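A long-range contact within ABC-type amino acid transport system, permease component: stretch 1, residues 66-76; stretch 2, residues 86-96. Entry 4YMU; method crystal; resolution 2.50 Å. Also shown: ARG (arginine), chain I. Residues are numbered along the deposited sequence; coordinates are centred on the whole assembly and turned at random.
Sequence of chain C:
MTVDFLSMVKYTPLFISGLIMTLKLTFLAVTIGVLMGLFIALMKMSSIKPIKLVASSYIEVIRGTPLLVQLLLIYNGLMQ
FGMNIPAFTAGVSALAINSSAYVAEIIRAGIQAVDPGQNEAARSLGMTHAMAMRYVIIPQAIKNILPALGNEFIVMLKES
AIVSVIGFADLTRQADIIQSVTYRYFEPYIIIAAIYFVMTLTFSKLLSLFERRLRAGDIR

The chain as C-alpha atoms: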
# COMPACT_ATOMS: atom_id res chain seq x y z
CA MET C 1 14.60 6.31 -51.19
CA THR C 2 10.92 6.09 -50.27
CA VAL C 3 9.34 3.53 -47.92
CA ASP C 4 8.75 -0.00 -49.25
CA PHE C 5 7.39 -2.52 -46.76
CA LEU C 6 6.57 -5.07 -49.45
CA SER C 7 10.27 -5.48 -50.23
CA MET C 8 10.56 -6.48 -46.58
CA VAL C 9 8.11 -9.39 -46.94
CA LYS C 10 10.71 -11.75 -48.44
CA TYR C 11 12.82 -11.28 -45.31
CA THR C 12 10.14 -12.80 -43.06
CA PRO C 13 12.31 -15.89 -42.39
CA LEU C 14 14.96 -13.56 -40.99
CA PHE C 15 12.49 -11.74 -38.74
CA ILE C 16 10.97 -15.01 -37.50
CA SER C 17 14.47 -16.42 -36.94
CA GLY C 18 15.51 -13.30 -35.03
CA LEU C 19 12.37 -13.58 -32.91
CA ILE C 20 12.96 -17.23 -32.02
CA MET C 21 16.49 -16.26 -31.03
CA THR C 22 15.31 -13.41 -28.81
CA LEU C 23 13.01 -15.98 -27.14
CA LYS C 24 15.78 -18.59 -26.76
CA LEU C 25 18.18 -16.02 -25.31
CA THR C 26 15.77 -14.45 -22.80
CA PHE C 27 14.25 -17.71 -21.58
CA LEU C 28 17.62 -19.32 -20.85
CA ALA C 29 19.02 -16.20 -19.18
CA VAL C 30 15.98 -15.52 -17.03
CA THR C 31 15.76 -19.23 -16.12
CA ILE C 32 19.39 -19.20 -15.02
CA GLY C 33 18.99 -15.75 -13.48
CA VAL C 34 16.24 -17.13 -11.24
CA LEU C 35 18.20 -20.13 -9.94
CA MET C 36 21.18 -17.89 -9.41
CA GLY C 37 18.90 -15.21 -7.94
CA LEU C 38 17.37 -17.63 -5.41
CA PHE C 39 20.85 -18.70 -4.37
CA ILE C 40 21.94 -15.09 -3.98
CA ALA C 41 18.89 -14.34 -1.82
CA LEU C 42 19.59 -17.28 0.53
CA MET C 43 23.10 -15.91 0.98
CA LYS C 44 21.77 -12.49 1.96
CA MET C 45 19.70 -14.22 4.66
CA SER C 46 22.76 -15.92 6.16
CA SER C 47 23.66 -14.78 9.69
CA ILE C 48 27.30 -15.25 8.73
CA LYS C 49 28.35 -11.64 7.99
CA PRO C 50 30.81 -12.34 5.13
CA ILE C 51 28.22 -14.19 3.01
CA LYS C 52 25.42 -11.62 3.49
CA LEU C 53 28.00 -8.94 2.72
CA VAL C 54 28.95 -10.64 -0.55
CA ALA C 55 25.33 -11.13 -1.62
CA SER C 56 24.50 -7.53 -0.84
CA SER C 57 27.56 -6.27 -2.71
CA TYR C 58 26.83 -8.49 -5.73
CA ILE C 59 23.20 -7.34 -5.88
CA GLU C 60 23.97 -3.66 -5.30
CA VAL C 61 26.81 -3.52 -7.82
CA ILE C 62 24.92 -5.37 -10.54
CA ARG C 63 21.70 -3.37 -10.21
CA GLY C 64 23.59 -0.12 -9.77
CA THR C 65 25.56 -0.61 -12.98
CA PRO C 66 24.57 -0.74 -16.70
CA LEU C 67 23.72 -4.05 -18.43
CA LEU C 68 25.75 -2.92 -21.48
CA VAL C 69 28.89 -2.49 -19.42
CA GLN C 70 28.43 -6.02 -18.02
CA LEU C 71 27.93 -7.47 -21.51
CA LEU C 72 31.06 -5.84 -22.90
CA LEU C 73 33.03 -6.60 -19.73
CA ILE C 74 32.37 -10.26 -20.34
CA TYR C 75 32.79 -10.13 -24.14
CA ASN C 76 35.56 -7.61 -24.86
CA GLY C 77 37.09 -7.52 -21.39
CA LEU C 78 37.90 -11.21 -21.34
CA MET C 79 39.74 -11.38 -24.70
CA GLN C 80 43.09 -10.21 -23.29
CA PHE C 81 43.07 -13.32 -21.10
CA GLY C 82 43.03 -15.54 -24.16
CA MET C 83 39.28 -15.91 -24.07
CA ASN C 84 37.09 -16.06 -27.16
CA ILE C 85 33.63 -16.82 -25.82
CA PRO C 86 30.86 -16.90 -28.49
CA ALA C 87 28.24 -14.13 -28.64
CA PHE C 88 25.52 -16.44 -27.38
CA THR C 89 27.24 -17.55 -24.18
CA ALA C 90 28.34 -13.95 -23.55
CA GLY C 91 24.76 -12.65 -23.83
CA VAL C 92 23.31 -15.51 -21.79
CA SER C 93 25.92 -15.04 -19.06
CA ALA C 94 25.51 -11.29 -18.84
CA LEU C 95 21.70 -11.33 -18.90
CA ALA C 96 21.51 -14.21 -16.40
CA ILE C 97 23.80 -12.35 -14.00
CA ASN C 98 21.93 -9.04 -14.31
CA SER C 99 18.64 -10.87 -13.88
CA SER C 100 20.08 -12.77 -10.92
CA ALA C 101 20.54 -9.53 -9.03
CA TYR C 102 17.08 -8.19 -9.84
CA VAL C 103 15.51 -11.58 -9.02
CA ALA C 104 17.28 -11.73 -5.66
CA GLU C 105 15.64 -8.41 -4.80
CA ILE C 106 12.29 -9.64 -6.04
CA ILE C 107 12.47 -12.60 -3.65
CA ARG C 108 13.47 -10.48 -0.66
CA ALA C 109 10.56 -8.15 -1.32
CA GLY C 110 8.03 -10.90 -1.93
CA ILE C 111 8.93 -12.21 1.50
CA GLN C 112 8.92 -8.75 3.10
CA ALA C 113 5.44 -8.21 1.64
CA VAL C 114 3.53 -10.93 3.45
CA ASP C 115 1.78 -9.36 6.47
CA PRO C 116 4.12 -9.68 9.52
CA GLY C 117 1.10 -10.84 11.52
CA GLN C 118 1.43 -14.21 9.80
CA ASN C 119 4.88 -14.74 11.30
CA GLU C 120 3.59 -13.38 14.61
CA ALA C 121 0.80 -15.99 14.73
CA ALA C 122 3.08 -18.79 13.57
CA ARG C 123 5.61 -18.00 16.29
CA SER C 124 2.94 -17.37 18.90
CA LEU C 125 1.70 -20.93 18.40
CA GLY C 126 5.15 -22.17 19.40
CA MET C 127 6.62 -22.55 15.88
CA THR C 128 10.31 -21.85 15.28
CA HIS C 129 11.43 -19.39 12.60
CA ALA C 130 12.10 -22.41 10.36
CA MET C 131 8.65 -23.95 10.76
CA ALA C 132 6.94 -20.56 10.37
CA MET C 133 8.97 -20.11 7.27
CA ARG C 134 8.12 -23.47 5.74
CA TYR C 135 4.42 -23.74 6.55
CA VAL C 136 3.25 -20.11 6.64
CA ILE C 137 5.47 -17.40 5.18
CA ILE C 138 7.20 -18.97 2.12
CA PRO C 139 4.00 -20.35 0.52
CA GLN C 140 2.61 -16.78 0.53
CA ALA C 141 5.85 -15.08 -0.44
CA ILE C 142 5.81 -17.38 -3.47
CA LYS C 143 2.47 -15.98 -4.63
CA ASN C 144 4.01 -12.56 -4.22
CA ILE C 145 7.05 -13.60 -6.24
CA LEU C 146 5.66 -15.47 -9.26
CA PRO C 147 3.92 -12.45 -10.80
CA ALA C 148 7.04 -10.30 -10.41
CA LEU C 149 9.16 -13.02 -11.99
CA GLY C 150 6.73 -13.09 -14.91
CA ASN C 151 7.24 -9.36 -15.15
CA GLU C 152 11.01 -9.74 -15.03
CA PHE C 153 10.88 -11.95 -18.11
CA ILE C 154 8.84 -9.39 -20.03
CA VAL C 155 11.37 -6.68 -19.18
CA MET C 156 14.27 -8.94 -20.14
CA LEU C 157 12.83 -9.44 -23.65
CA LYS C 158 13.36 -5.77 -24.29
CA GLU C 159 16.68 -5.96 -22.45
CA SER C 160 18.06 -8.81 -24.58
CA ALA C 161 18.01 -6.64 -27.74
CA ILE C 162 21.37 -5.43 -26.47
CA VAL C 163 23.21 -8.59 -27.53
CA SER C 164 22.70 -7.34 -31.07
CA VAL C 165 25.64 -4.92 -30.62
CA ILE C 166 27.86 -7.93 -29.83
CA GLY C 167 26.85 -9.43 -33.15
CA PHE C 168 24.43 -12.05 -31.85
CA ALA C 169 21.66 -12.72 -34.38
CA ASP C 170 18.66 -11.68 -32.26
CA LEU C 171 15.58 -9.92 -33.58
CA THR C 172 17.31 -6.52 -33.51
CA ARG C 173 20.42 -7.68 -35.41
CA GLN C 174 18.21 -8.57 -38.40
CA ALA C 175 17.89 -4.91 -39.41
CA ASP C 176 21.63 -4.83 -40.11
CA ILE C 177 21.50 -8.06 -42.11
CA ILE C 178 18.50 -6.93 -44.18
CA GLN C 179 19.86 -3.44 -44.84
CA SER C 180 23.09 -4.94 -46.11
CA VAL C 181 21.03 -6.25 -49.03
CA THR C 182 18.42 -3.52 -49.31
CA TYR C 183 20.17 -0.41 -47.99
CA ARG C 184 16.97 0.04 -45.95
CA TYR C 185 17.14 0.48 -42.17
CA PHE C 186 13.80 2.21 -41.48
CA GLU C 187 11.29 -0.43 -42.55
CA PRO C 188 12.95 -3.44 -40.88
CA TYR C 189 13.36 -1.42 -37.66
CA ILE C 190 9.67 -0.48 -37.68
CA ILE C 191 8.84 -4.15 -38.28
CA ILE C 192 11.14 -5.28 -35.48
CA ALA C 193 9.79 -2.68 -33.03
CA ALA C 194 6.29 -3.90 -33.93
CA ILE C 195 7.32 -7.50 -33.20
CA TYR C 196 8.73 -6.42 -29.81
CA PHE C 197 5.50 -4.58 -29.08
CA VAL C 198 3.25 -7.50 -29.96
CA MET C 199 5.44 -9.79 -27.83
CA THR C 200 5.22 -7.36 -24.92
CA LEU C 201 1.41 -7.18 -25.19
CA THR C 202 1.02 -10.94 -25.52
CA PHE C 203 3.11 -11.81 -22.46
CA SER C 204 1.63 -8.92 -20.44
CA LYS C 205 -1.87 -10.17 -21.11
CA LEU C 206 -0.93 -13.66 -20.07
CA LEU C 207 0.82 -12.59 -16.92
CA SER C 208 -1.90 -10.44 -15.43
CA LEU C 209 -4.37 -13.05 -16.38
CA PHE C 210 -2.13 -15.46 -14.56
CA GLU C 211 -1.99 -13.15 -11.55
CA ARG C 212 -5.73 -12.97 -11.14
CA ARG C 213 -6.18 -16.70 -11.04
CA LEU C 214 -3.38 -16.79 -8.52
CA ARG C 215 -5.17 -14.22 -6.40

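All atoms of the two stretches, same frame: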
# COMPACT_ATOMS: atom_id res chain seq x y z
N PRO C 66 25.27 -0.45 -15.44
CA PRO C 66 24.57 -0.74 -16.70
C PRO C 66 24.76 -2.17 -17.25
O PRO C 66 25.86 -2.74 -17.14
CB PRO C 66 25.15 0.28 -17.69
CG PRO C 66 25.67 1.39 -16.83
CD PRO C 66 26.20 0.69 -15.60
N LEU C 67 23.68 -2.73 -17.81
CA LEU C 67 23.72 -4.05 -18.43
C LEU C 67 24.75 -4.09 -19.57
O LEU C 67 25.44 -5.08 -19.74
CB LEU C 67 22.34 -4.41 -19.00
CG LEU C 67 21.86 -5.86 -19.13
CD1 LEU C 67 21.07 -6.05 -20.42
CD2 LEU C 67 22.94 -6.91 -18.99
N LEU C 68 24.82 -3.01 -20.35
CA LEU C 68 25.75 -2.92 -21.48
C LEU C 68 27.16 -3.16 -20.99
O LEU C 68 27.87 -4.06 -21.50
CB LEU C 68 25.68 -1.53 -22.13
CG LEU C 68 25.84 -1.36 -23.65
CD1 LEU C 68 26.49 -0.02 -23.97
CD2 LEU C 68 26.59 -2.51 -24.32
N VAL C 69 27.56 -2.39 -19.98
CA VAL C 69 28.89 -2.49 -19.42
C VAL C 69 29.22 -3.92 -18.97
O VAL C 69 30.33 -4.40 -19.18
CB VAL C 69 29.13 -1.45 -18.32
CG1 VAL C 69 30.42 -1.70 -17.57
CG2 VAL C 69 29.11 -0.04 -18.91
N GLN C 70 28.23 -4.63 -18.44
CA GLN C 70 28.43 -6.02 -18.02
C GLN C 70 28.64 -6.93 -19.23
O GLN C 70 29.51 -7.82 -19.21
CB GLN C 70 27.25 -6.50 -17.18
CG GLN C 70 27.11 -5.78 -15.84
CD GLN C 70 25.70 -5.87 -15.22
OE1 GLN C 70 25.26 -4.95 -14.53
NE2 GLN C 70 24.99 -6.97 -15.48
N LEU C 71 27.82 -6.72 -20.26
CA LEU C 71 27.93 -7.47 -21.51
C LEU C 71 29.34 -7.35 -22.07
O LEU C 71 30.02 -8.36 -22.29
CB LEU C 71 26.95 -6.93 -22.55
CG LEU C 71 26.22 -7.89 -23.51
CD1 LEU C 71 26.27 -7.37 -24.95
CD2 LEU C 71 26.72 -9.31 -23.42
N LEU C 72 29.76 -6.11 -22.32
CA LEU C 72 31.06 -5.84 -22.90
C LEU C 72 32.19 -6.33 -22.00
O LEU C 72 33.18 -6.90 -22.48
CB LEU C 72 31.22 -4.34 -23.15
CG LEU C 72 30.10 -3.72 -23.98
CD1 LEU C 72 30.41 -2.27 -24.25
CD2 LEU C 72 29.89 -4.48 -25.27
N LEU C 73 32.03 -6.16 -20.69
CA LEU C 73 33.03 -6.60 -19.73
C LEU C 73 33.26 -8.08 -19.92
O LEU C 73 34.40 -8.53 -19.94
CB LEU C 73 32.62 -6.31 -18.29
CG LEU C 73 33.65 -6.74 -17.24
CD1 LEU C 73 34.87 -5.86 -17.35
CD2 LEU C 73 33.09 -6.69 -15.82
N ILE C 74 32.18 -8.84 -20.09
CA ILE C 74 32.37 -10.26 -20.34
C ILE C 74 32.97 -10.51 -21.74
O ILE C 74 33.92 -11.28 -21.89
CB ILE C 74 31.09 -11.08 -20.19
CG1 ILE C 74 30.55 -10.99 -18.75
CG2 ILE C 74 31.36 -12.54 -20.57
CD1 ILE C 74 29.31 -11.82 -18.53
N TYR C 75 32.41 -9.85 -22.75
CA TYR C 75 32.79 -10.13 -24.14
C TYR C 75 34.17 -9.57 -24.52
O TYR C 75 35.09 -10.32 -24.79
CB TYR C 75 31.71 -9.61 -25.10
CG TYR C 75 31.88 -10.09 -26.52
CD1 TYR C 75 32.24 -9.20 -27.53
CD2 TYR C 75 31.67 -11.42 -26.86
CE1 TYR C 75 32.39 -9.64 -28.86
CE2 TYR C 75 31.82 -11.87 -28.18
CZ TYR C 75 32.18 -10.97 -29.17
OH TYR C 75 32.33 -11.39 -30.46
N ASN C 76 34.29 -8.25 -24.54
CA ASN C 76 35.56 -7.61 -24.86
C ASN C 76 36.59 -7.77 -23.74
O ASN C 76 37.74 -8.11 -23.99
CB ASN C 76 35.33 -6.13 -25.13
CG ASN C 76 34.48 -5.89 -26.36
OD1 ASN C 76 34.24 -6.82 -27.14
ND2 ASN C 76 34.03 -4.65 -26.55
N PRO C 86 31.87 -17.20 -27.45
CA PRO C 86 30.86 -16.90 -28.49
C PRO C 86 29.91 -15.77 -28.07
O PRO C 86 29.88 -15.41 -26.89
CB PRO C 86 30.09 -18.22 -28.61
CG PRO C 86 31.02 -19.28 -28.14
CD PRO C 86 31.91 -18.64 -27.10
N ALA C 87 29.14 -15.22 -29.00
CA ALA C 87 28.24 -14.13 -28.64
C ALA C 87 27.11 -14.65 -27.75
O ALA C 87 26.66 -13.98 -26.81
CB ALA C 87 27.69 -13.47 -29.88
N PHE C 88 26.67 -15.86 -28.04
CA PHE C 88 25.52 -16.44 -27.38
C PHE C 88 25.82 -16.62 -25.90
O PHE C 88 25.08 -16.11 -25.06
CB PHE C 88 25.18 -17.78 -28.01
CG PHE C 88 24.02 -18.47 -27.39
CD1 PHE C 88 22.74 -17.96 -27.51
CD2 PHE C 88 24.20 -19.65 -26.68
CE1 PHE C 88 21.66 -18.60 -26.94
CE2 PHE C 88 23.12 -20.30 -26.10
CZ PHE C 88 21.85 -19.77 -26.22
N THR C 89 26.90 -17.33 -25.59
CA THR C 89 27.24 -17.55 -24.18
C THR C 89 27.55 -16.24 -23.45
O THR C 89 27.28 -16.12 -22.26
CB THR C 89 28.39 -18.56 -23.99
OG1 THR C 89 29.64 -17.91 -24.24
CG2 THR C 89 28.22 -19.73 -24.93
N ALA C 90 28.09 -15.26 -24.16
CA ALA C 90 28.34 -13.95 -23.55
C ALA C 90 27.02 -13.30 -23.14
O ALA C 90 26.87 -12.86 -21.99
CB ALA C 90 29.11 -13.06 -24.49
N GLY C 91 26.07 -13.24 -24.07
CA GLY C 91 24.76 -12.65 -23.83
C GLY C 91 24.03 -13.36 -22.71
O GLY C 91 23.59 -12.73 -21.75
N VAL C 92 23.94 -14.68 -22.82
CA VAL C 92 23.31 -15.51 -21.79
C VAL C 92 23.91 -15.26 -20.42
O VAL C 92 23.17 -15.03 -19.46
CB VAL C 92 23.45 -17.02 -22.11
CG1 VAL C 92 23.17 -17.86 -20.87
CG2 VAL C 92 22.54 -17.42 -23.26
N SER C 93 25.23 -15.28 -20.33
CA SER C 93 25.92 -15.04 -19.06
C SER C 93 25.57 -13.69 -18.46
O SER C 93 25.24 -13.58 -17.27
CB SER C 93 27.43 -15.10 -19.28
OG SER C 93 27.81 -16.41 -19.62
N ALA C 94 25.68 -12.65 -19.29
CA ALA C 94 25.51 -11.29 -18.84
C ALA C 94 24.07 -11.07 -18.35
O ALA C 94 23.85 -10.59 -17.24
CB ALA C 94 25.87 -10.32 -19.95
N LEU C 95 23.12 -11.45 -19.20
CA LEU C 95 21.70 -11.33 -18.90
C LEU C 95 21.32 -12.14 -17.66
O LEU C 95 20.59 -11.65 -16.80
CB LEU C 95 20.87 -11.79 -20.09
CG LEU C 95 20.90 -10.91 -21.33
CD1 LEU C 95 19.88 -11.41 -22.33
CD2 LEU C 95 20.61 -9.48 -20.96
N ALA C 96 21.80 -13.38 -17.56
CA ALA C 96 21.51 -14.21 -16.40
C ALA C 96 22.06 -13.61 -15.12
O ALA C 96 21.45 -13.74 -14.06
CB ALA C 96 22.02 -15.63 -16.59
N ARG I . 18.62 -1.26 -18.84
CA ARG I . 18.82 -0.99 -17.42
C ARG I . 20.25 -1.26 -16.98
O ARG I . 20.63 -0.93 -15.85
CB ARG I . 17.89 -1.85 -16.56
CG ARG I . 18.23 -3.32 -16.54
CD ARG I . 17.11 -4.08 -15.84
NE ARG I . 17.46 -5.47 -15.59
CZ ARG I . 16.59 -6.40 -15.19
NH1 ARG I . 17.00 -7.64 -14.98
NH2 ARG I . 15.32 -6.07 -15.00
OXT ARG I . 21.04 -1.82 -17.74

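Two helices of the permease, 67-75 and 87-96, pack here in a roughly antiparallel, largely apolar contact that illustrates a general rule: where one helix presents small residues, the larger side chains of its neighbour can settle close to its backbone. The axes approach to 8.9 Å at an angle of 137°, burying 428 Å² in all, and no hydrogen bond crosses between them. Ala-94 and Ala-90, one turn apart, both point toward the first helix; the CA atoms of Leu-71 and Ala-94 lie 5.3 Å apart, those of Tyr-75 and Ala-90 5.9 Å, a closeness compatible with the small methyls at these positions. Leu-71 leaves its helix sideways, but its end turns inward, placing CD2 3.7 Å from Ala-94 CB and 3.9 Å from Gly-91 CA. Ile-74 points toward the second helix; its CD1 lies 4.0 Å from Ala-94 CB and 3.9 Å from Ser-93 CB. Ser-93 OG donates a hydrogen bond to Thr-89 O (2.7 Å) within its own helix, so its hydroxyl is satisfied while its CB meets Ile-74 CD1. Leucines meet at one end, Leu-67 CD1 lying 3.5 Å from Leu-95 CD2, while at the other Tyr-75 CD2 packs 3.9 Å from Ala-90 CB. Leu-67 also binds the arginine ligand, its backbone N donating to ARG OXT at 2.8 Å.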